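11S globulin seed storage protein from Amaranthus hypochondriacus probably serves as a seed storage protein, a nutrient reservoir assembled as a hexamer of subunits that each comprise an acidic and a basic chain. Local coordinates of one contact, PDB 3QAC (chain A, 2.27 Å), residues S69-I74 and M142-S147, beside the matching contact of the related 11S globulin subunit beta from Cucurbita maxima, PDB 2E9Q (chain B, 2.20 Å), residues N82-I87 and V139-S144. Both blocks share one frame: the second was fitted to the first on N, CA, C and O of the twelve residues, RMSD 0.43 Å. Numbering follows each deposited sequence.

Structure 1 (3QAC); sequences SAPELI and MPAGVS.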
loop_
_atom_site.group_PDB
_atom_site.type_symbol
_atom_site.label_atom_id
_atom_site.label_comp_id
_atom_site.label_asym_id
_atom_site.label_seq_id
_atom_site.Cartn_x
_atom_site.Cartn_y
_atom_site.Cartn_z
ATOM N N SER A 69 11.260 9.137 9.087
ATOM C CA SER A 69 10.659 7.883 8.673
ATOM C C SER A 69 9.964 7.999 7.327
ATOM O O SER A 69 9.659 6.989 6.707
ATOM C CB SER A 69 9.640 7.428 9.717
ATOM O OG SER A 69 8.631 8.410 9.850
ATOM N N ALA A 70 9.695 9.222 6.877
ATOM C CA ALA A 70 9.085 9.422 5.554
ATOM C C ALA A 70 10.107 9.792 4.469
ATOM O O ALA A 70 11.091 10.470 4.756
ATOM C CB ALA A 70 8.009 10.483 5.626
ATOM N N PRO A 71 9.862 9.368 3.211
ATOM C CA PRO A 71 10.722 9.764 2.094
ATOM C C PRO A 71 10.500 11.242 1.824
ATOM O O PRO A 71 9.427 11.758 2.131
ATOM C CB PRO A 71 10.166 8.968 0.898
ATOM C CG PRO A 71 9.084 8.098 1.425
ATOM C CD PRO A 71 8.666 8.649 2.750
ATOM N N GLU A 72 11.486 11.909 1.245
ATOM C CA GLU A 72 11.366 13.326 0.975
ATOM C C GLU A 72 11.758 13.599 -0.442
ATOM O O GLU A 72 12.627 12.937 -0.992
ATOM C CB GLU A 72 12.307 14.129 1.857
ATOM C CG GLU A 72 12.170 13.876 3.329
ATOM C CD GLU A 72 13.085 14.772 4.092
ATOM O OE1 GLU A 72 14.271 14.842 3.716
ATOM O OE2 GLU A 72 12.621 15.439 5.037
ATOM N N LEU A 73 11.111 14.598 -1.004
ATOM C CA LEU A 73 11.412 15.128 -2.300
ATOM C C LEU A 73 11.868 16.534 -2.020
ATOM O O LEU A 73 11.127 17.327 -1.431
ATOM C CB LEU A 73 10.145 15.155 -3.141
ATOM C CG LEU A 73 10.292 14.666 -4.570
ATOM C CD1 LEU A 73 11.010 13.325 -4.576
ATOM C CD2 LEU A 73 8.925 14.548 -5.205
ATOM N N ILE A 74 13.087 16.843 -2.432
ATOM C CA ILE A 74 13.700 18.121 -2.130
ATOM C C ILE A 74 13.961 18.922 -3.407
ATOM O O ILE A 74 14.543 18.423 -4.364
ATOM C CB ILE A 74 15.017 17.903 -1.407
ATOM C CG1 ILE A 74 14.788 17.001 -0.186
ATOM C CG2 ILE A 74 15.614 19.228 -1.015
ATOM C CD1 ILE A 74 16.010 16.336 0.371
ATOM N N MET A 142 15.083 11.755 -1.153
ATOM C CA MET A 142 15.556 11.126 0.079
ATOM C C MET A 142 14.681 9.938 0.475
ATOM O O MET A 142 13.532 10.123 0.856
ATOM C CB MET A 142 15.536 12.135 1.239
ATOM C CG MET A 142 16.322 11.671 2.455
ATOM S SD MET A 142 18.086 11.475 2.071
ATOM C CE MET A 142 18.488 13.112 1.481
ATOM N N PRO A 143 15.218 8.713 0.382
ATOM C CA PRO A 143 14.440 7.533 0.778
ATOM C C PRO A 143 14.176 7.581 2.262
ATOM O O PRO A 143 14.929 8.232 2.977
ATOM C CB PRO A 143 15.381 6.367 0.474
ATOM C CG PRO A 143 16.380 6.918 -0.523
ATOM C CD PRO A 143 16.538 8.361 -0.171
ATOM N N ALA A 144 13.107 6.926 2.705
ATOM C CA ALA A 144 12.738 6.900 4.109
ATOM C C ALA A 144 13.912 6.442 4.967
ATOM O O ALA A 144 14.627 5.527 4.603
ATOM C CB ALA A 144 11.557 6.002 4.311
ATOM N N GLY A 145 14.113 7.100 6.101
ATOM C CA GLY A 145 15.046 6.615 7.093
ATOM C C GLY A 145 16.506 6.937 6.819
ATOM O O GLY A 145 17.349 6.777 7.698
ATOM N N VAL A 146 16.819 7.371 5.600
ATOM C CA VAL A 146 18.207 7.679 5.264
ATOM C C VAL A 146 18.721 8.944 5.974
ATOM O O VAL A 146 18.198 10.059 5.803
ATOM C CB VAL A 146 18.439 7.779 3.728
ATOM C CG1 VAL A 146 19.829 8.280 3.437
ATOM C CG2 VAL A 146 18.219 6.429 3.059
ATOM N N SER A 147 19.749 8.752 6.778
ATOM C CA SER A 147 20.341 9.845 7.514
ATOM C C SER A 147 21.103 10.741 6.545
ATOM O O SER A 147 21.702 10.270 5.571
ATOM C CB SER A 147 21.285 9.290 8.567
ATOM O OG SER A 147 22.285 8.510 7.932
HETATM O O HOH W 1 13.675 10.548 4.234
#

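Structure 2 (2E9Q); sequences NAPKLI and VPAGVS.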
loop_
_atom_site.group_PDB
_atom_site.type_symbol
_atom_site.label_atom_id
_atom_site.label_comp_id
_atom_site.label_asym_id
_atom_site.label_seq_id
_atom_site.Cartn_x
_atom_site.Cartn_y
_atom_site.Cartn_z
ATOM N N ASN B 82 11.060 9.182 9.137
ATOM C CA ASN B 82 10.205 8.030 8.878
ATOM C C ASN B 82 9.459 8.104 7.559
ATOM O O ASN B 82 8.745 7.181 7.203
ATOM C CB ASN B 82 9.197 7.873 10.022
ATOM C CG ASN B 82 8.246 9.064 10.139
ATOM O OD1 ASN B 82 8.620 10.206 9.870
ATOM N ND2 ASN B 82 7.018 8.798 10.562
ATOM N N ALA B 83 9.631 9.198 6.830
ATOM C CA ALA B 83 8.944 9.370 5.561
ATOM C C ALA B 83 9.900 9.739 4.432
ATOM O O ALA B 83 10.907 10.400 4.660
ATOM C CB ALA B 83 7.868 10.446 5.703
ATOM N N PRO B 84 9.592 9.305 3.197
ATOM C CA PRO B 84 10.424 9.601 2.023
ATOM C C PRO B 84 10.268 11.090 1.705
ATOM O O PRO B 84 9.205 11.685 1.960
ATOM C CB PRO B 84 9.799 8.751 0.917
ATOM C CG PRO B 84 8.946 7.753 1.637
ATOM C CD PRO B 84 8.416 8.514 2.807
ATOM N N LYS B 85 11.305 11.681 1.121
ATOM C CA LYS B 85 11.270 13.092 0.784
ATOM C C LYS B 85 11.831 13.423 -0.582
ATOM O O LYS B 85 12.712 12.733 -1.115
ATOM C CB LYS B 85 12.075 13.908 1.805
ATOM C CG LYS B 85 11.515 13.956 3.211
ATOM C CD LYS B 85 12.548 14.572 4.147
ATOM C CE LYS B 85 12.030 14.685 5.570
ATOM N NZ LYS B 85 12.976 15.445 6.438
ATOM N N LEU B 86 11.311 14.505 -1.132
ATOM C CA LEU B 86 11.764 15.041 -2.382
ATOM C C LEU B 86 12.113 16.450 -1.938
ATOM O O LEU B 86 11.436 17.022 -1.075
ATOM C CB LEU B 86 10.645 15.052 -3.411
ATOM C CG LEU B 86 10.771 14.091 -4.591
ATOM C CD1 LEU B 86 11.580 12.853 -4.255
ATOM C CD2 LEU B 86 9.381 13.745 -5.036
ATOM N N ILE B 87 13.177 16.999 -2.503
ATOM C CA ILE B 87 13.617 18.333 -2.134
ATOM C C ILE B 87 13.937 19.112 -3.379
ATOM O O ILE B 87 14.855 18.753 -4.123
ATOM C CB ILE B 87 14.871 18.265 -1.264
ATOM C CG1 ILE B 87 14.541 17.563 0.048
ATOM C CG2 ILE B 87 15.423 19.653 -1.039
ATOM C CD1 ILE B 87 15.699 17.474 1.027
ATOM N N VAL B 139 15.389 11.692 -1.061
ATOM C CA VAL B 139 15.880 11.222 0.222
ATOM C C VAL B 139 14.931 10.132 0.700
ATOM O O VAL B 139 13.854 10.425 1.217
ATOM C CB VAL B 139 15.925 12.344 1.281
ATOM C CG1 VAL B 139 16.524 11.807 2.572
ATOM C CG2 VAL B 139 16.738 13.515 0.773
ATOM N N PRO B 140 15.309 8.851 0.519
ATOM C CA PRO B 140 14.436 7.753 0.960
ATOM C C PRO B 140 14.248 7.796 2.466
ATOM O O PRO B 140 15.061 8.388 3.187
ATOM C CB PRO B 140 15.194 6.497 0.526
ATOM C CG PRO B 140 15.996 6.961 -0.657
ATOM C CD PRO B 140 16.486 8.330 -0.197
ATOM N N ALA B 141 13.187 7.154 2.935
ATOM C CA ALA B 141 12.894 7.101 4.355
ATOM C C ALA B 141 13.971 6.316 5.117
ATOM O O ALA B 141 14.467 5.303 4.633
ATOM C CB ALA B 141 11.531 6.457 4.573
ATOM N N GLY B 142 14.312 6.790 6.314
ATOM C CA GLY B 142 15.313 6.131 7.133
ATOM C C GLY B 142 16.755 6.454 6.768
ATOM O O GLY B 142 17.694 5.993 7.416
ATOM N N VAL B 143 16.937 7.258 5.734
ATOM C CA VAL B 143 18.271 7.620 5.292
ATOM C C VAL B 143 18.666 9.002 5.798
ATOM O O VAL B 143 17.927 9.971 5.610
ATOM C CB VAL B 143 18.344 7.612 3.752
ATOM C CG1 VAL B 143 19.716 8.035 3.295
ATOM C CG2 VAL B 143 17.989 6.226 3.229
ATOM N N SER B 144 19.833 9.095 6.432
ATOM C CA SER B 144 20.299 10.377 6.951
ATOM C C SER B 144 20.993 11.157 5.851
ATOM O O SER B 144 21.634 10.584 4.974
ATOM C CB SER B 144 21.260 10.185 8.124
ATOM O OG SER B 144 22.481 9.618 7.684
HETATM O O HOH W 2 13.364 10.896 4.197
#

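Structure 1 (3QAC)
E72, the first residue of strand 72-78, and M142, the last residue of strand 138-142, form an antiparallel hydrogen-bonded pair in a sheet of the N-terminal cupin domain. E72 N donates to M142 O (2.7 Å) and M142 N to E72 O (2.7 Å). A type II turn (P143 to V146) follows, G145 at positive phi. A water between the segments is hydrogen-bonded to A70 O.

E72 CB lies 3.8 Å from M142 CB. M142 has CG anti to the backbone N (chi1 -166°) and bends at chi2 and chi3, bringing CE 4.2 Å from I74 CD1. P71 CD rests 4.2 Å from A144 CB.

The polar ends bond outside the segments: E72 OE2 makes a salt bridge with R180, and S69 OG a hydrogen bond with N171. G145 O accepts from Y340 OH of a neighbouring subunit.

Structure 2 (2E9Q)
K85 and V139 make an antiparallel hydrogen-bonded pair through their backbones: K85 N donates to V139 O (2.8 Å) and V139 N to K85 O (2.9 Å). A type II turn from P140 to V143 follows, with G142 at positive phi. A water between the segments is hydrogen-bonded to A83 O.

Among the apolar contacts, K85 CB lies 4.2 Å from V139 CB. V139 places CG1 anti to the backbone N (chi1 -177°); its other branch, CG2, stands beside that nitrogen and comes within 4.1 Å of I87 CD1. P84 CG rests 4.1 Å from A141 CB.

Both polar atoms of the N82 amide bond outside the segments, OD1 accepting from R175 N and ND2 donating to Y173 O. G142 O accepts from Y339 OH of a neighbouring subunit.

Structure 1 against structure 2
The two proteins share the backbone frame of this contact: the CA atoms that can be compared coincide within the error, both backbone hydrogen bonds between E72(A) and M142(A) recur between K85(B) and V139(B), and the water between the segments keeps its place.

At E72(A) against K85(B) a basic group stands where the other protein has an acidic one, probably reversing the charge of a buried side chain. The stems run alike, with the CG atoms 0.7 Å and the CD atoms 0.6 Å apart, and OE2 of E72(A) falls 1.1 Å from CE of K85(B) after superposition. OE1 of E72(A) and NZ of K85(B) have no counterpart in the other side chain. OE2 of E72(A) forms a salt bridge with R180(A).

At M142(A) against V139(B), CG of the methionine and CG1 of the valine lie 0.3 Å apart after superposition. SD and CE of M142(A) have no match in the valine, whereas the branch CG2 of V139(B) has none in the methionine. The touch with I74(A) or I87(B) is kept, although the CD1 atoms of these isoleucines stand 1.3 Å apart after superposition, a shift made up of small turns about chi1 and chi2 together with a slight move of CB.

S69(A) stands where N82(B) does: OG of S69(A) and CG of N82(B) fall 0.8 Å apart after superposition, while OD1 and ND2 of N82(B) have no counterpart in the serine.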